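CIR protein (Plasmodium chabaudi chabaudi, PDB 6ZYV) is of unknown molecular function but belongs to the Plasmodium-interspersed repeat (PIR) family of variant proteins linked to the infected red blood cell. Local coordinates at residues L146-M149 with N150-I153; E191-K194 with F195-N199. The protein carries 5 engineered substitutions. All blocks are in the same frame, centred on the assembly; numbering follows the deposited sequence.

Contact 1. Residues L146-M149 with N150-I153; sequences LMNM and NKAI. Engineered in segment 150-153: Ala152 (natural residue Ser).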
loop_
_atom_site.group_PDB
_atom_site.type_symbol
_atom_site.label_atom_id
_atom_site.label_comp_id
_atom_site.label_asym_id
_atom_site.label_seq_id
_atom_site.Cartn_x
_atom_site.Cartn_y
_atom_site.Cartn_z
ATOM N N LEU A 146 2.318 -8.951 10.918
ATOM C CA LEU A 146 1.017 -9.151 10.323
ATOM C C LEU A 146 1.151 -9.682 8.901
ATOM O O LEU A 146 0.377 -10.549 8.533
ATOM C CB LEU A 146 0.215 -7.858 10.315
ATOM C CG LEU A 146 -0.490 -7.540 11.611
ATOM C CD1 LEU A 146 -1.047 -6.131 11.572
ATOM C CD2 LEU A 146 -1.561 -8.625 11.960
ATOM N N MET A 147 2.120 -9.197 8.120
ATOM C CA MET A 147 2.329 -9.707 6.762
ATOM C C MET A 147 2.742 -11.164 6.784
ATOM O O MET A 147 2.273 -11.933 5.949
ATOM C CB MET A 147 3.323 -8.844 5.954
ATOM C CG MET A 147 2.906 -7.374 5.844
ATOM S SD MET A 147 1.450 -7.043 4.836
ATOM C CE MET A 147 0.173 -6.930 6.075
ATOM N N ASN A 148 3.577 -11.558 7.771
ATOM C CA ASN A 148 4.022 -12.931 7.954
ATOM C C ASN A 148 2.912 -13.828 8.453
ATOM O O ASN A 148 2.817 -14.958 8.009
ATOM C CB ASN A 148 5.231 -12.995 8.893
ATOM C CG ASN A 148 6.517 -12.755 8.157
ATOM O OD1 ASN A 148 7.133 -13.706 7.651
ATOM N ND2 ASN A 148 6.918 -11.488 8.040
ATOM N N MET A 149 2.060 -13.330 9.351
ATOM C CA MET A 149 0.924 -14.104 9.872
ATOM C C MET A 149 -0.107 -14.420 8.777
ATOM O O MET A 149 -0.802 -15.429 8.851
ATOM C CB MET A 149 0.223 -13.342 11.009
ATOM C CG MET A 149 1.004 -13.269 12.331
ATOM S SD MET A 149 1.757 -14.799 12.912
ATOM C CE MET A 149 2.618 -14.202 14.440
ATOM N N ASN A 150 -0.206 -13.557 7.766
ATOM C CA ASN A 150 -1.144 -13.694 6.661
ATOM C C ASN A 150 -0.407 -14.000 5.342
ATOM O O ASN A 150 -1.010 -13.805 4.297
ATOM C CB ASN A 150 -1.883 -12.339 6.478
ATOM C CG ASN A 150 -2.861 -11.979 7.582
ATOM O OD1 ASN A 150 -3.893 -12.624 7.759
ATOM N ND2 ASN A 150 -2.573 -10.928 8.326
ATOM N N LYS A 151 0.892 -14.422 5.369
ATOM C CA LYS A 151 1.724 -14.576 4.167
ATOM C C LYS A 151 1.055 -15.365 3.042
ATOM O O LYS A 151 1.171 -14.951 1.887
ATOM C CB LYS A 151 3.123 -15.119 4.474
ATOM C CG LYS A 151 3.189 -16.493 5.118
ATOM C CD LYS A 151 4.643 -16.934 5.237
ATOM C CE LYS A 151 4.834 -18.065 6.206
ATOM N NZ LYS A 151 4.944 -17.567 7.604
ATOM N N ALA A 152 0.307 -16.435 3.368
ATOM C CA ALA A 152 -0.400 -17.213 2.354
ATOM C C ALA A 152 -1.479 -16.426 1.578
ATOM O O ALA A 152 -1.660 -16.700 0.399
ATOM C CB ALA A 152 -1.004 -18.465 2.968
ATOM N N ILE A 153 -2.151 -15.433 2.201
ATOM C CA ILE A 153 -3.176 -14.667 1.510
ATOM C C ILE A 153 -2.730 -13.274 1.071
ATOM O O ILE A 153 -3.435 -12.669 0.272
ATOM C CB ILE A 153 -4.526 -14.577 2.285
ATOM C CG1 ILE A 153 -4.358 -14.246 3.766
ATOM C CG2 ILE A 153 -5.336 -15.856 2.180
ATOM C CD1 ILE A 153 -4.686 -12.900 4.111
HETATM O O HOH W 1 -0.467 -17.464 6.182
#
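Asn150 and Leu146 show how the first residue past a helix can give both its backbone and its side chain to one acceptor. Two hydrogen bonds converge on Leu146 O: Asn150 N lies 3.2 Å from it, and Asn150 ND2 3.0 Å from Leu146 O. Neither is straight (138° and 140° at the hydrogen), and the two donors come in from opposite faces of the carbonyl plane. The side chain can fold back in this way because CG of Asn150 stands beside its own backbone N, anti to the carbonyl carbon (chi1 -70°).

The weaker polar contacts gather on Asn148 O. Lys151 N makes a weak but nearly straight hydrogen bond to Asn148 O at 3.3 Å. With CG between its backbone N and carbonyl carbon, Lys151 starts 3.3 Å (CG) from Asn148 O and runs extended until the bend at chi4 brings NZ back to a weak bond with that oxygen. A water accepts from Ala152 N, the engineered position, and donates weakly to Met149 O.

The side chain of Met147 packs on Ile92 and Leu93 of helix 81-101. Asn150 ND2 also bonds to Ser207 O, so this buried amide bridges the last turn of helix 134-149 and helix 206-211.

Contact 2. Residues E191-K194 with F195-N199; sequences EYQK and FLNDN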
loop_
_atom_site.group_PDB
_atom_site.type_symbol
_atom_site.label_atom_id
_atom_site.label_comp_id
_atom_site.label_asym_id
_atom_site.label_seq_id
_atom_site.Cartn_x
_atom_site.Cartn_y
_atom_site.Cartn_z
ATOM N N GLU A 191 -15.882 -10.195 -6.190
ATOM C CA GLU A 191 -14.476 -10.575 -6.281
ATOM C C GLU A 191 -13.894 -10.812 -4.872
ATOM O O GLU A 191 -13.147 -11.762 -4.659
ATOM C CB GLU A 191 -13.687 -9.476 -7.005
ATOM C CG GLU A 191 -12.242 -9.850 -7.273
ATOM C CD GLU A 191 -11.346 -8.725 -7.773
ATOM O OE1 GLU A 191 -11.845 -7.584 -7.915
ATOM O OE2 GLU A 191 -10.141 -8.980 -8.016
ATOM N N TYR A 192 -14.273 -9.967 -3.917
ATOM C CA TYR A 192 -13.836 -10.104 -2.542
ATOM C C TYR A 192 -14.489 -11.352 -1.869
ATOM O O TYR A 192 -13.799 -12.101 -1.168
ATOM C CB TYR A 192 -14.150 -8.824 -1.778
ATOM C CG TYR A 192 -13.787 -8.935 -0.320
ATOM C CD1 TYR A 192 -12.469 -9.127 0.077
ATOM C CD2 TYR A 192 -14.767 -8.897 0.664
ATOM C CE1 TYR A 192 -12.134 -9.257 1.414
ATOM C CE2 TYR A 192 -14.440 -8.998 2.006
ATOM C CZ TYR A 192 -13.120 -9.178 2.380
ATOM O OH TYR A 192 -12.811 -9.362 3.705
ATOM N N GLN A 193 -15.785 -11.609 -2.135
ATOM C CA GLN A 193 -16.471 -12.789 -1.606
ATOM C C GLN A 193 -15.789 -14.062 -2.128
ATOM O O GLN A 193 -15.570 -14.988 -1.362
ATOM C CB GLN A 193 -17.959 -12.790 -2.014
ATOM C CG GLN A 193 -18.755 -13.992 -1.479
ATOM C CD GLN A 193 -18.856 -13.972 0.027
ATOM O OE1 GLN A 193 -19.655 -13.232 0.607
ATOM N NE2 GLN A 193 -18.044 -14.781 0.704
ATOM N N LYS A 194 -15.382 -14.065 -3.408
ATOM C CA LYS A 194 -14.667 -15.171 -4.020
ATOM C C LYS A 194 -13.287 -15.334 -3.371
ATOM O O LYS A 194 -12.850 -16.459 -3.164
ATOM C CB LYS A 194 -14.552 -14.986 -5.536
ATOM C CG LYS A 194 -13.939 -16.187 -6.238
ATOM C CD LYS A 194 -14.171 -16.170 -7.757
ATOM C CE LYS A 194 -13.503 -17.336 -8.457
ATOM N NZ LYS A 194 -12.036 -17.141 -8.551
ATOM N N PHE A 195 -12.618 -14.234 -3.020
ATOM C CA PHE A 195 -11.326 -14.282 -2.339
ATOM C C PHE A 195 -11.472 -14.988 -0.952
ATOM O O PHE A 195 -10.631 -15.803 -0.589
ATOM C CB PHE A 195 -10.740 -12.860 -2.208
ATOM C CG PHE A 195 -9.685 -12.692 -1.139
ATOM C CD1 PHE A 195 -8.379 -13.107 -1.358
ATOM C CD2 PHE A 195 -10.014 -12.164 0.098
ATOM C CE1 PHE A 195 -7.433 -13.000 -0.359
ATOM C CE2 PHE A 195 -9.069 -12.063 1.104
ATOM C CZ PHE A 195 -7.786 -12.474 0.873
ATOM N N LEU A 196 -12.530 -14.666 -0.197
ATOM C CA LEU A 196 -12.775 -15.261 1.114
ATOM C C LEU A 196 -13.050 -16.754 0.986
ATOM O O LEU A 196 -12.514 -17.551 1.764
ATOM C CB LEU A 196 -13.947 -14.562 1.829
ATOM C CG LEU A 196 -13.762 -13.072 2.156
ATOM C CD1 LEU A 196 -15.038 -12.467 2.792
ATOM C CD2 LEU A 196 -12.555 -12.861 3.056
ATOM N N ASN A 197 -13.883 -17.130 -0.009
ATOM C CA ASN A 197 -14.279 -18.510 -0.291
ATOM C C ASN A 197 -13.123 -19.341 -0.823
ATOM O O ASN A 197 -12.859 -20.389 -0.276
ATOM C CB ASN A 197 -15.474 -18.562 -1.257
ATOM C CG ASN A 197 -16.727 -17.915 -0.729
ATOM O OD1 ASN A 197 -16.768 -17.446 0.405
ATOM N ND2 ASN A 197 -17.787 -17.856 -1.527
ATOM N N ASP A 198 -12.422 -18.888 -1.853
ATOM C CA ASP A 198 -11.322 -19.630 -2.448
ATOM C C ASP A 198 -10.172 -19.861 -1.484
ATOM O O ASP A 198 -9.522 -20.900 -1.547
ATOM C CB ASP A 198 -10.768 -18.903 -3.684
ATOM C CG ASP A 198 -11.666 -18.876 -4.904
ATOM O OD1 ASP A 198 -12.752 -19.521 -4.868
ATOM O OD2 ASP A 198 -11.291 -18.208 -5.892
ATOM N N ASN A 199 -9.903 -18.896 -0.616
ATOM C CA ASN A 199 -8.792 -19.014 0.315
ATOM C C ASN A 199 -9.183 -19.471 1.709
ATOM O O ASN A 199 -8.339 -19.442 2.586
ATOM C CB ASN A 199 -8.030 -17.712 0.364
ATOM C CG ASN A 199 -7.432 -17.383 -0.989
ATOM O OD1 ASN A 199 -6.399 -17.918 -1.375
ATOM N ND2 ASN A 199 -8.087 -16.528 -1.753
#
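The last two turns of helix 181-198 illustrate side chains pairing at i to i+4 spacing on separate faces of one helix, over regular backbone hydrogen bonds such as Asp198 N to Lys194 O at 2.8 Å. On the inner face, Leu196 lies over one face of the Tyr192 ring in a CH-pi contact, its CG 4.2 Å from the ring centroid and offset toward the rim. The Phe195 ring meets the same tyrosine obliquely, CD2 being 3.8 Å from Tyr192 CE1.

Two polar pairs occupy the other faces. Gln193 NE2 donates to Asn197 OD1 at 3.0 Å, but from above the carbonyl plane and through a bent hydrogen bond (135° at the hydrogen). On the exposed side, Lys194 runs extended, CG anti to its backbone N (chi1 -174°), until a bend at chi4 brings NZ within 3.0 Å of Asp198 OD2, a salt bridge on the syn lone pair. At the end of the helix, Asn199 ND2 bonds in plane to a lone pair of Phe195 O at 2.9 Å, joining the backbone N of Asn199 on that acceptor.

Phe195 and Tyr192 pack on Ile160 of helix 154-174, and Tyr192 OH bonds to Tyr208 OH of helix 206-211. The two atoms that meet in the Gln193-Asn197 pair each have a second partner: Gln193 NE2 bonds Thr240 O as well, and Asn197 OD1 accepts from Thr242 N.

Both contacts are local, lie at the C-terminal ends of helices and close no long loop, and they follow in series along the chain without nesting or crossing. Contact 1 comes first, where helix 134-149 gives way to the short link into helix 154-174. The chain runs the length of helix 154-174 and returns in helix 181-198, whose final turns hold contact 2. This return sets the residue after helix 181-198 against the residue before helix 154-174, although the contact centres are 16 Å apart: Ile153 CG2 packs against Asn199 CB at 3.7 Å. Helix 206-211, next in the chain, touches both, with Ser207 and Ile211 at residues 146-153 and Tyr208 at 191-199, thereby tying together the ends of helices 134-149 and 181-198.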